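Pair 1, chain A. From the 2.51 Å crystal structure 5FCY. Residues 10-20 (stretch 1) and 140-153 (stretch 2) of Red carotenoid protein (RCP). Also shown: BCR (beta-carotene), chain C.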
# COMPACT_ATOMS: atom_id res chain seq x y z
N THR A 10 -16.12 -9.69 -7.24
CA THR A 10 -14.78 -10.28 -7.24
C THR A 10 -13.75 -9.31 -6.68
O THR A 10 -12.72 -9.74 -6.16
CB THR A 10 -14.40 -10.69 -8.66
OG1 THR A 10 -14.60 -9.59 -9.55
CG2 THR A 10 -15.25 -11.87 -9.12
N ILE A 11 -14.00 -8.00 -6.79
CA ILE A 11 -13.07 -7.02 -6.24
C ILE A 11 -13.01 -7.14 -4.72
O ILE A 11 -11.93 -7.13 -4.12
CB ILE A 11 -13.46 -5.60 -6.68
CG1 ILE A 11 -13.25 -5.45 -8.19
CG2 ILE A 11 -12.65 -4.54 -5.93
CD1 ILE A 11 -13.72 -4.13 -8.78
N ARG A 12 -14.18 -7.25 -4.07
CA ARG A 12 -14.20 -7.42 -2.62
C ARG A 12 -13.49 -8.69 -2.20
O ARG A 12 -12.88 -8.73 -1.12
CB ARG A 12 -15.64 -7.41 -2.11
CG ARG A 12 -16.35 -6.09 -2.31
CD ARG A 12 -17.74 -6.09 -1.68
NE ARG A 12 -18.68 -6.94 -2.41
CZ ARG A 12 -19.43 -6.53 -3.43
NH1 ARG A 12 -19.37 -5.28 -3.86
NH2 ARG A 12 -20.26 -7.38 -4.02
N LYS A 13 -13.56 -9.75 -3.02
CA LYS A 13 -12.87 -10.99 -2.69
C LYS A 13 -11.35 -10.80 -2.73
O LYS A 13 -10.63 -11.35 -1.89
CB LYS A 13 -13.30 -12.10 -3.64
CG LYS A 13 -14.57 -12.82 -3.20
CD LYS A 13 -14.27 -13.93 -2.20
CE LYS A 13 -15.54 -14.49 -1.58
NZ LYS A 13 -15.28 -15.67 -0.70
N TYR A 14 -10.85 -10.04 -3.71
CA TYR A 14 -9.44 -9.70 -3.72
C TYR A 14 -9.07 -8.89 -2.48
O TYR A 14 -8.06 -9.17 -1.82
CB TYR A 14 -9.09 -8.91 -4.98
CG TYR A 14 -9.08 -9.73 -6.25
CD1 TYR A 14 -8.06 -10.64 -6.50
CD2 TYR A 14 -10.06 -9.57 -7.21
CE1 TYR A 14 -8.04 -11.39 -7.66
CE2 TYR A 14 -10.05 -10.31 -8.38
CZ TYR A 14 -9.04 -11.22 -8.60
OH TYR A 14 -9.03 -11.95 -9.76
N VAL A 15 -9.87 -7.89 -2.15
CA VAL A 15 -9.60 -7.06 -0.98
C VAL A 15 -9.59 -7.91 0.28
O VAL A 15 -8.70 -7.80 1.12
CB VAL A 15 -10.62 -5.91 -0.89
CG1 VAL A 15 -10.41 -5.10 0.38
CG2 VAL A 15 -10.52 -5.01 -2.10
N GLN A 16 -10.60 -8.77 0.43
CA GLN A 16 -10.67 -9.62 1.61
C GLN A 16 -9.51 -10.62 1.64
O GLN A 16 -8.92 -10.85 2.70
CB GLN A 16 -12.01 -10.35 1.67
CG GLN A 16 -13.07 -9.62 2.48
CD GLN A 16 -14.37 -10.39 2.59
OE1 GLN A 16 -14.62 -11.06 3.59
NE2 GLN A 16 -15.20 -10.29 1.56
N SER A 17 -9.19 -11.22 0.50
CA SER A 17 -8.03 -12.11 0.44
C SER A 17 -6.75 -11.35 0.75
O SER A 17 -5.86 -11.86 1.45
CB SER A 17 -7.94 -12.78 -0.92
OG SER A 17 -9.05 -13.63 -1.15
N TRP A 18 -6.63 -10.12 0.24
CA TRP A 18 -5.46 -9.30 0.51
C TRP A 18 -5.35 -8.99 2.00
O TRP A 18 -4.25 -8.94 2.56
CB TRP A 18 -5.53 -8.02 -0.31
CG TRP A 18 -4.22 -7.32 -0.54
CD1 TRP A 18 -3.08 -7.43 0.22
CD2 TRP A 18 -3.91 -6.41 -1.60
NE1 TRP A 18 -2.09 -6.63 -0.31
CE2 TRP A 18 -2.57 -6.00 -1.42
CE3 TRP A 18 -4.64 -5.90 -2.68
CZ2 TRP A 18 -1.95 -5.10 -2.29
CZ3 TRP A 18 -4.02 -5.01 -3.53
CH2 TRP A 18 -2.69 -4.62 -3.33
N GLN A 19 -6.49 -8.79 2.66
CA GLN A 19 -6.51 -8.42 4.07
C GLN A 19 -6.32 -9.60 5.01
O GLN A 19 -6.22 -9.40 6.22
CB GLN A 19 -7.82 -7.70 4.40
CG GLN A 19 -7.92 -6.30 3.83
CD GLN A 19 -9.34 -5.80 3.74
OE1 GLN A 19 -10.26 -6.57 3.45
NE2 GLN A 19 -9.54 -4.51 3.99
N LYS A 20 -6.29 -10.83 4.49
CA LYS A 20 -6.05 -12.01 5.31
C LYS A 20 -4.57 -12.36 5.42
O LYS A 20 -4.22 -13.19 6.26
CB LYS A 20 -6.80 -13.21 4.73
CG LYS A 20 -8.31 -13.10 4.83
CD LYS A 20 -9.00 -14.06 3.87
CE LYS A 20 -10.51 -13.87 3.87
NZ LYS A 20 -11.14 -14.47 2.65
N GLU A 140 -8.94 -0.27 -14.87
CA GLU A 140 -9.86 0.48 -14.03
C GLU A 140 -10.37 -0.34 -12.85
O GLU A 140 -10.62 0.21 -11.78
CB GLU A 140 -11.03 1.00 -14.87
CG GLU A 140 -10.60 2.07 -15.86
CD GLU A 140 -11.78 2.77 -16.50
OE1 GLU A 140 -12.79 3.00 -15.79
OE2 GLU A 140 -11.70 3.10 -17.70
N GLN A 141 -10.53 -1.66 -13.03
CA GLN A 141 -10.85 -2.52 -11.89
C GLN A 141 -9.68 -2.60 -10.92
O GLN A 141 -9.89 -2.70 -9.70
CB GLN A 141 -11.23 -3.92 -12.36
CG GLN A 141 -12.55 -3.99 -13.11
CD GLN A 141 -12.41 -4.66 -14.46
OE1 GLN A 141 -12.34 -5.88 -14.55
NE2 GLN A 141 -12.37 -3.85 -15.51
N GLN A 142 -8.45 -2.57 -11.43
CA GLN A 142 -7.28 -2.54 -10.55
C GLN A 142 -7.27 -1.27 -9.71
O GLN A 142 -7.08 -1.32 -8.49
CB GLN A 142 -6.01 -2.65 -11.39
CG GLN A 142 -5.90 -3.94 -12.17
CD GLN A 142 -4.67 -4.00 -13.05
OE1 GLN A 142 -3.93 -3.02 -13.15
NE2 GLN A 142 -4.45 -5.14 -13.68
N ILE A 143 -7.47 -0.11 -10.34
CA ILE A 143 -7.57 1.14 -9.60
C ILE A 143 -8.67 1.05 -8.55
O ILE A 143 -8.47 1.42 -7.39
CB ILE A 143 -7.82 2.32 -10.57
CG1 ILE A 143 -6.69 2.43 -11.59
CG2 ILE A 143 -7.95 3.64 -9.80
CD1 ILE A 143 -7.08 3.15 -12.84
N THR A 144 -9.84 0.55 -8.95
CA THR A 144 -10.92 0.35 -7.99
C THR A 144 -10.48 -0.58 -6.86
O THR A 144 -10.75 -0.32 -5.69
CB THR A 144 -12.15 -0.21 -8.71
OG1 THR A 144 -12.51 0.66 -9.78
CG2 THR A 144 -13.32 -0.35 -7.75
N LEU A 145 -9.81 -1.68 -7.21
CA LEU A 145 -9.29 -2.59 -6.19
C LEU A 145 -8.36 -1.86 -5.23
O LEU A 145 -8.51 -1.95 -4.01
CB LEU A 145 -8.58 -3.76 -6.86
CG LEU A 145 -7.73 -4.68 -5.98
CD1 LEU A 145 -8.56 -5.29 -4.87
CD2 LEU A 145 -7.07 -5.76 -6.82
N PHE A 146 -7.38 -1.13 -5.78
CA PHE A 146 -6.38 -0.48 -4.93
C PHE A 146 -7.03 0.57 -4.03
O PHE A 146 -6.68 0.67 -2.85
CB PHE A 146 -5.30 0.17 -5.81
CG PHE A 146 -4.63 -0.79 -6.75
CD1 PHE A 146 -4.45 -2.12 -6.40
CD2 PHE A 146 -4.17 -0.36 -7.98
CE1 PHE A 146 -3.83 -3.00 -7.27
CE2 PHE A 146 -3.55 -1.23 -8.85
CZ PHE A 146 -3.38 -2.55 -8.50
N ARG A 147 -7.95 1.36 -4.57
CA ARG A 147 -8.62 2.37 -3.76
C ARG A 147 -9.34 1.75 -2.58
O ARG A 147 -9.26 2.26 -1.45
CB ARG A 147 -9.60 3.17 -4.62
CG ARG A 147 -8.93 4.07 -5.65
CD ARG A 147 -9.94 4.83 -6.49
NE ARG A 147 -10.86 5.62 -5.68
CZ ARG A 147 -12.06 5.22 -5.27
NH1 ARG A 147 -12.53 4.02 -5.60
NH2 ARG A 147 -12.81 6.03 -4.52
N ASP A 148 -10.05 0.64 -2.80
CA ASP A 148 -10.77 -0.01 -1.71
C ASP A 148 -9.83 -0.68 -0.73
O ASP A 148 -10.15 -0.80 0.46
CB ASP A 148 -11.77 -1.03 -2.27
CG ASP A 148 -12.75 -0.42 -3.24
OD1 ASP A 148 -13.07 0.78 -3.10
OD2 ASP A 148 -13.22 -1.14 -4.14
N TYR A 149 -8.66 -1.13 -1.20
CA TYR A 149 -7.71 -1.79 -0.31
C TYR A 149 -7.07 -0.79 0.65
O TYR A 149 -6.97 -1.05 1.85
CB TYR A 149 -6.64 -2.51 -1.14
CG TYR A 149 -5.45 -2.99 -0.34
CD1 TYR A 149 -5.61 -3.85 0.74
CD2 TYR A 149 -4.17 -2.59 -0.67
CE1 TYR A 149 -4.53 -4.29 1.46
CE2 TYR A 149 -3.08 -3.02 0.05
CZ TYR A 149 -3.26 -3.87 1.12
OH TYR A 149 -2.18 -4.31 1.84
N VAL A 150 -6.64 0.37 0.14
CA VAL A 150 -5.99 1.37 0.98
C VAL A 150 -6.98 2.28 1.69
O VAL A 150 -6.62 2.93 2.69
CB VAL A 150 -5.01 2.23 0.17
CG1 VAL A 150 -3.99 1.35 -0.54
CG2 VAL A 150 -5.74 3.12 -0.84
N SER A 151 -8.23 2.36 1.22
CA SER A 151 -9.18 3.30 1.79
C SER A 151 -9.39 3.12 3.29
O SER A 151 -9.38 4.12 4.02
CB SER A 151 -10.52 3.20 1.05
OG SER A 151 -11.53 3.91 1.73
N PRO A 152 -9.61 1.91 3.81
CA PRO A 152 -9.87 1.75 5.25
C PRO A 152 -8.62 1.67 6.11
O PRO A 152 -8.75 1.37 7.30
CB PRO A 152 -10.67 0.45 5.30
CG PRO A 152 -10.12 -0.36 4.18
CD PRO A 152 -9.77 0.63 3.09
N MET A 153 -7.43 1.92 5.57
CA MET A 153 -6.22 1.86 6.38
C MET A 153 -6.15 3.09 7.30
O MET A 153 -6.99 3.99 7.26
CB MET A 153 -4.99 1.78 5.49
CG MET A 153 -4.86 0.47 4.74
SD MET A 153 -3.37 0.44 3.72
CE MET A 153 -3.53 -1.14 2.90
C1 BCR C . 10.37 -5.33 4.86
C2 BCR C . 11.10 -6.66 5.01
C3 BCR C . 10.17 -7.86 5.17
C4 BCR C . 8.87 -7.68 4.39
C5 BCR C . 9.04 -6.61 3.34
C6 BCR C . 9.35 -5.38 3.74
C7 BCR C . 8.80 -4.11 3.17
C8 BCR C . 7.88 -3.99 2.18
C9 BCR C . 7.40 -2.66 1.70
C10 BCR C . 6.52 -2.61 0.67
C11 BCR C . 5.95 -1.38 0.09
C33 BCR C . 8.92 -6.99 1.90
C31 BCR C . 11.43 -4.25 4.64
C32 BCR C . 9.62 -5.07 6.16
C34 BCR C . 7.92 -1.43 2.39
C12 BCR C . 5.07 -1.45 -0.92
C13 BCR C . 4.46 -0.24 -1.53
C14 BCR C . 3.58 -0.41 -2.56
C15 BCR C . 2.89 0.69 -3.26
C16 BCR C . 2.05 0.46 -4.28
C17 BCR C . 1.39 1.59 -4.94
C18 BCR C . 0.54 1.48 -5.98
C19 BCR C . -0.05 2.73 -6.53
C20 BCR C . -0.97 2.77 -7.50
C21 BCR C . -1.50 4.06 -7.96
C22 BCR C . -2.40 4.17 -8.96
C23 BCR C . -2.83 5.54 -9.35
C24 BCR C . -3.63 5.79 -10.40
C25 BCR C . -4.06 7.15 -10.81
C26 BCR C . -3.64 8.28 -10.23
C27 BCR C . -4.67 9.20 -9.62
C28 BCR C . -5.99 9.02 -10.35
C29 BCR C . -5.77 8.67 -11.82
C30 BCR C . -5.02 7.34 -11.97
C35 BCR C . 4.83 1.10 -0.97
C36 BCR C . 0.23 0.11 -6.54
C37 BCR C . -2.88 2.92 -9.63
C38 BCR C . -2.19 8.68 -10.25
C39 BCR C . -4.21 7.35 -13.25
C40 BCR C . -6.05 6.22 -12.03
O HOH W 1 -7.27 -2.66 4.31

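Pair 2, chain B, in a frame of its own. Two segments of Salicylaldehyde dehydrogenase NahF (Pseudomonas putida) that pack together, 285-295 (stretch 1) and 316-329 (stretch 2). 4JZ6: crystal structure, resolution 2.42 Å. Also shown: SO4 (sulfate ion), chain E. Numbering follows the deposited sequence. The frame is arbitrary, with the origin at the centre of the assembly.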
# COMPACT_ATOMS: atom_id res chain seq x y z
N ALA B 285 -32.22 13.62 -9.43
CA ALA B 285 -31.78 12.47 -8.64
C ALA B 285 -32.29 11.17 -9.26
O ALA B 285 -31.55 10.18 -9.31
CB ALA B 285 -32.23 12.59 -7.20
N VAL B 286 -33.54 11.18 -9.72
CA VAL B 286 -34.10 10.01 -10.39
C VAL B 286 -33.26 9.64 -11.61
O VAL B 286 -32.92 8.47 -11.81
CB VAL B 286 -35.58 10.22 -10.78
CG1 VAL B 286 -36.04 9.12 -11.73
CG2 VAL B 286 -36.45 10.24 -9.53
N LYS B 287 -32.90 10.65 -12.40
CA LYS B 287 -32.06 10.42 -13.58
C LYS B 287 -30.72 9.79 -13.22
O LYS B 287 -30.27 8.85 -13.86
CB LYS B 287 -31.86 11.72 -14.37
CG LYS B 287 -33.14 12.29 -14.95
CD LYS B 287 -32.89 13.25 -16.10
CE LYS B 287 -32.41 14.61 -15.64
NZ LYS B 287 -32.19 15.53 -16.80
N ALA B 288 -30.08 10.32 -12.18
CA ALA B 288 -28.81 9.75 -11.74
C ALA B 288 -29.03 8.35 -11.22
O ALA B 288 -28.21 7.45 -11.44
CB ALA B 288 -28.18 10.62 -10.68
N ALA B 289 -30.14 8.15 -10.52
CA ALA B 289 -30.46 6.85 -9.95
C ALA B 289 -30.67 5.81 -11.05
O ALA B 289 -30.04 4.75 -11.04
CB ALA B 289 -31.68 6.94 -9.05
N VAL B 290 -31.54 6.13 -12.01
CA VAL B 290 -31.82 5.24 -13.13
C VAL B 290 -30.54 4.84 -13.87
O VAL B 290 -30.33 3.67 -14.18
CB VAL B 290 -32.81 5.87 -14.12
CG1 VAL B 290 -32.93 5.03 -15.37
CG2 VAL B 290 -34.17 6.01 -13.46
N PHE B 291 -29.69 5.83 -14.12
CA PHE B 291 -28.45 5.60 -14.85
C PHE B 291 -27.46 4.73 -14.07
O PHE B 291 -26.98 3.72 -14.58
CB PHE B 291 -27.80 6.93 -15.21
CG PHE B 291 -26.42 6.80 -15.79
CD1 PHE B 291 -26.23 6.34 -17.08
CD2 PHE B 291 -25.31 7.15 -15.04
CE1 PHE B 291 -24.97 6.22 -17.61
CE2 PHE B 291 -24.04 7.04 -15.57
CZ PHE B 291 -23.87 6.57 -16.86
N GLY B 292 -27.16 5.15 -12.84
CA GLY B 292 -26.17 4.47 -12.02
C GLY B 292 -26.60 3.08 -11.61
O GLY B 292 -25.76 2.20 -11.41
N SER B 293 -27.90 2.87 -11.50
CA SER B 293 -28.42 1.58 -11.06
C SER B 293 -28.38 0.52 -12.16
O SER B 293 -28.06 -0.64 -11.90
CB SER B 293 -29.85 1.71 -10.54
OG SER B 293 -29.87 2.47 -9.35
N PHE B 294 -28.69 0.93 -13.39
CA PHE B 294 -28.97 -0.06 -14.42
C PHE B 294 -28.06 -0.04 -15.65
O PHE B 294 -28.30 -0.78 -16.60
CB PHE B 294 -30.43 0.03 -14.83
CG PHE B 294 -31.36 -0.18 -13.70
CD1 PHE B 294 -31.42 -1.40 -13.06
CD2 PHE B 294 -32.17 0.85 -13.25
CE1 PHE B 294 -32.28 -1.61 -12.00
CE2 PHE B 294 -33.03 0.66 -12.19
CZ PHE B 294 -33.09 -0.57 -11.56
N LEU B 295 -27.04 0.80 -15.62
CA LEU B 295 -26.05 0.75 -16.69
C LEU B 295 -25.36 -0.61 -16.62
O LEU B 295 -24.96 -1.05 -15.53
CB LEU B 295 -25.05 1.89 -16.54
CG LEU B 295 -23.88 1.91 -17.52
CD1 LEU B 295 -24.36 1.93 -18.95
CD2 LEU B 295 -23.01 3.11 -17.24
N GLU B 316 -42.45 9.90 -3.01
CA GLU B 316 -42.50 10.59 -4.29
C GLU B 316 -41.34 10.15 -5.17
O GLU B 316 -41.53 9.83 -6.35
CB GLU B 316 -42.45 12.10 -4.09
CG GLU B 316 -42.47 12.90 -5.38
CD GLU B 316 -42.25 14.39 -5.14
OE1 GLU B 316 -42.25 14.81 -3.96
OE2 GLU B 316 -42.07 15.13 -6.12
N PHE B 317 -40.14 10.12 -4.60
CA PHE B 317 -38.95 9.71 -5.32
C PHE B 317 -39.05 8.28 -5.83
O PHE B 317 -38.70 8.00 -6.98
CB PHE B 317 -37.70 9.85 -4.45
CG PHE B 317 -36.47 9.22 -5.04
CD1 PHE B 317 -35.69 9.93 -5.94
CD2 PHE B 317 -36.10 7.93 -4.71
CE1 PHE B 317 -34.56 9.36 -6.50
CE2 PHE B 317 -34.98 7.35 -5.26
CZ PHE B 317 -34.21 8.07 -6.15
N VAL B 318 -39.50 7.38 -4.97
CA VAL B 318 -39.64 5.97 -5.33
C VAL B 318 -40.63 5.80 -6.48
O VAL B 318 -40.40 5.01 -7.39
CB VAL B 318 -40.05 5.10 -4.11
CG1 VAL B 318 -40.42 3.69 -4.55
CG2 VAL B 318 -38.93 5.04 -3.10
N ALA B 319 -41.71 6.57 -6.44
CA ALA B 319 -42.72 6.50 -7.50
C ALA B 319 -42.14 6.86 -8.87
O ALA B 319 -42.36 6.15 -9.85
CB ALA B 319 -43.91 7.38 -7.16
N ARG B 320 -41.40 7.96 -8.93
CA ARG B 320 -40.79 8.39 -10.19
C ARG B 320 -39.75 7.39 -10.66
O ARG B 320 -39.72 7.02 -11.84
CB ARG B 320 -40.17 9.79 -10.05
CG ARG B 320 -41.14 10.86 -9.61
CD ARG B 320 -40.61 12.24 -9.99
NE ARG B 320 -41.23 13.31 -9.20
CZ ARG B 320 -40.78 14.56 -9.16
NH1 ARG B 320 -39.71 14.90 -9.87
NH2 ARG B 320 -41.39 15.47 -8.41
N PHE B 321 -38.89 6.97 -9.74
CA PHE B 321 -37.85 5.98 -10.00
C PHE B 321 -38.46 4.73 -10.62
O PHE B 321 -37.95 4.20 -11.61
CB PHE B 321 -37.14 5.64 -8.69
CG PHE B 321 -35.88 4.83 -8.86
CD1 PHE B 321 -35.19 4.83 -10.06
CD2 PHE B 321 -35.39 4.08 -7.80
CE1 PHE B 321 -34.03 4.08 -10.21
CE2 PHE B 321 -34.24 3.33 -7.94
CZ PHE B 321 -33.56 3.33 -9.14
N VAL B 322 -39.57 4.27 -10.05
CA VAL B 322 -40.22 3.06 -10.52
C VAL B 322 -40.80 3.25 -11.92
O VAL B 322 -40.71 2.36 -12.77
CB VAL B 322 -41.30 2.57 -9.53
CG1 VAL B 322 -42.31 1.65 -10.21
CG2 VAL B 322 -40.65 1.88 -8.34
N GLU B 323 -41.37 4.42 -12.16
CA GLU B 323 -41.95 4.74 -13.45
C GLU B 323 -40.89 4.61 -14.55
O GLU B 323 -41.07 3.86 -15.50
CB GLU B 323 -42.55 6.15 -13.43
CG GLU B 323 -43.70 6.36 -14.41
CD GLU B 323 -43.22 6.60 -15.83
OE1 GLU B 323 -42.21 7.32 -16.00
OE2 GLU B 323 -43.86 6.07 -16.76
N LYS B 324 -39.78 5.33 -14.38
CA LYS B 324 -38.68 5.29 -15.35
C LYS B 324 -38.11 3.88 -15.53
O LYS B 324 -37.84 3.44 -16.65
CB LYS B 324 -37.56 6.24 -14.91
CG LYS B 324 -37.95 7.70 -14.89
CD LYS B 324 -38.47 8.15 -16.24
CE LYS B 324 -38.76 9.65 -16.22
NZ LYS B 324 -39.71 10.05 -17.30
N THR B 325 -37.91 3.20 -14.41
CA THR B 325 -37.26 1.89 -14.40
C THR B 325 -38.05 0.83 -15.18
O THR B 325 -37.48 0.07 -15.97
CB THR B 325 -36.99 1.43 -12.95
OG1 THR B 325 -36.12 2.37 -12.33
CG2 THR B 325 -36.34 0.06 -12.92
N GLU B 326 -39.37 0.78 -14.96
CA GLU B 326 -40.24 -0.15 -15.68
C GLU B 326 -40.14 0.03 -17.19
O GLU B 326 -40.19 -0.95 -17.94
CB GLU B 326 -41.69 0.02 -15.23
CG GLU B 326 -42.01 -0.57 -13.87
CD GLU B 326 -43.40 -0.17 -13.38
OE1 GLU B 326 -43.99 0.76 -13.97
OE2 GLU B 326 -43.89 -0.78 -12.41
N ARG B 327 -40.00 1.28 -17.63
CA ARG B 327 -39.95 1.61 -19.06
C ARG B 327 -38.65 1.17 -19.75
O ARG B 327 -38.58 1.15 -20.98
CB ARG B 327 -40.17 3.12 -19.27
CG ARG B 327 -41.57 3.64 -18.93
CD ARG B 327 -42.01 4.70 -19.96
NE ARG B 327 -42.43 5.98 -19.38
CZ ARG B 327 -41.66 7.07 -19.31
NH1 ARG B 327 -42.14 8.19 -18.78
NH2 ARG B 327 -40.41 7.04 -19.77
N LEU B 328 -37.63 0.82 -18.97
CA LEU B 328 -36.32 0.45 -19.52
C LEU B 328 -36.36 -0.82 -20.37
O LEU B 328 -37.06 -1.77 -20.03
CB LEU B 328 -35.29 0.28 -18.40
CG LEU B 328 -34.84 1.53 -17.63
CD1 LEU B 328 -33.73 1.18 -16.64
CD2 LEU B 328 -34.38 2.60 -18.58
N SER B 329 -35.60 -0.83 -21.46
CA SER B 329 -35.58 -1.95 -22.40
C SER B 329 -34.77 -3.13 -21.91
O SER B 329 -33.64 -2.97 -21.46
CB SER B 329 -35.02 -1.49 -23.75
OG SER B 329 -35.79 -0.43 -24.28
S SO4 E . -38.29 18.44 -8.10
O1 SO4 E . -39.59 18.27 -7.44
O2 SO4 E . -38.08 19.86 -8.36
O3 SO4 E . -37.25 17.95 -7.20
O4 SO4 E . -38.25 17.70 -9.36

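The sharpest difference lies in where each contact keeps its aromatic rings. In pair 1 an aromatic from each helix meets its partner in a stack: the six-membered ring of Trp A18 lies face to face with the ring of Tyr A149, centroids 3.7 Å apart and planes 13° from parallel. The matching positions in pair 2 are Ser B293 and Thr B325, both small. There the bulk moves to Phe B294, Phe B317 and Phe B321, which superpose on Gln A19, Gln A141 and Leu A145.

The backbones beneath are nearly the same. In both pairs two helices approach to 9.6 Å between axes and cross at -45° in pair 1 and -47° in pair 2; 14 central residues superpose to 0.5 Å. Neither contact has a direct hydrogen bond between its stretches, so the fit rests largely on shape.

One rule is kept. Ile A11 and Val B286 match, and each is a knob in a four-residue hole. Ile A11 sits among Gln A141, Thr A144, Leu A145 and Asp A148; Val B286 sits among the matching Phe B317, Arg B320, Phe B321 and Lys B324. A turn later Val A15 and Val B290 coincide, both with chi1 t, their side-chain centres 0.3 Å apart.

Around this valine the solutions part. In pair 1 Leu A145 fills the middle, its CD1 lying 3.4 Å from Val A15 CG2 and 3.7 Å from Tyr A14 CB. In pair 2 Phe B321 takes the leucine's place and becomes a second knob, among Ala B289, Val B290, Ser B293 and Phe B294. The bigger ring is matched by a smaller neighbour: Ala B289 stands where pair 1 has Tyr A14, and Ala B289 CB lies over the face of the Phe B321 ring, 4.2 Å from that ring's centroid. Tyr A14 can be large because its CA-to-CB bond points toward the other helix but the end of its side chain leads away.

Small residues also serve the aromatics in pair 2. Ser B293 turns its hydroxyl back to its own helix, OG donating to Ala B289 O at 2.8 Å, and Thr B325 OG1 does likewise to Phe B321 O at 2.7 Å. Thr B325 also packs against the Phe B294 ring, its CG2 lying 3.4 Å from Phe B294 CE2. At the position of Phe B294, pair 1 uses a polar link instead: a water accepts from Gln A19 NE2 at 2.9 Å and donates to Tyr A149 O at 3.0 Å, bridging the two stretches.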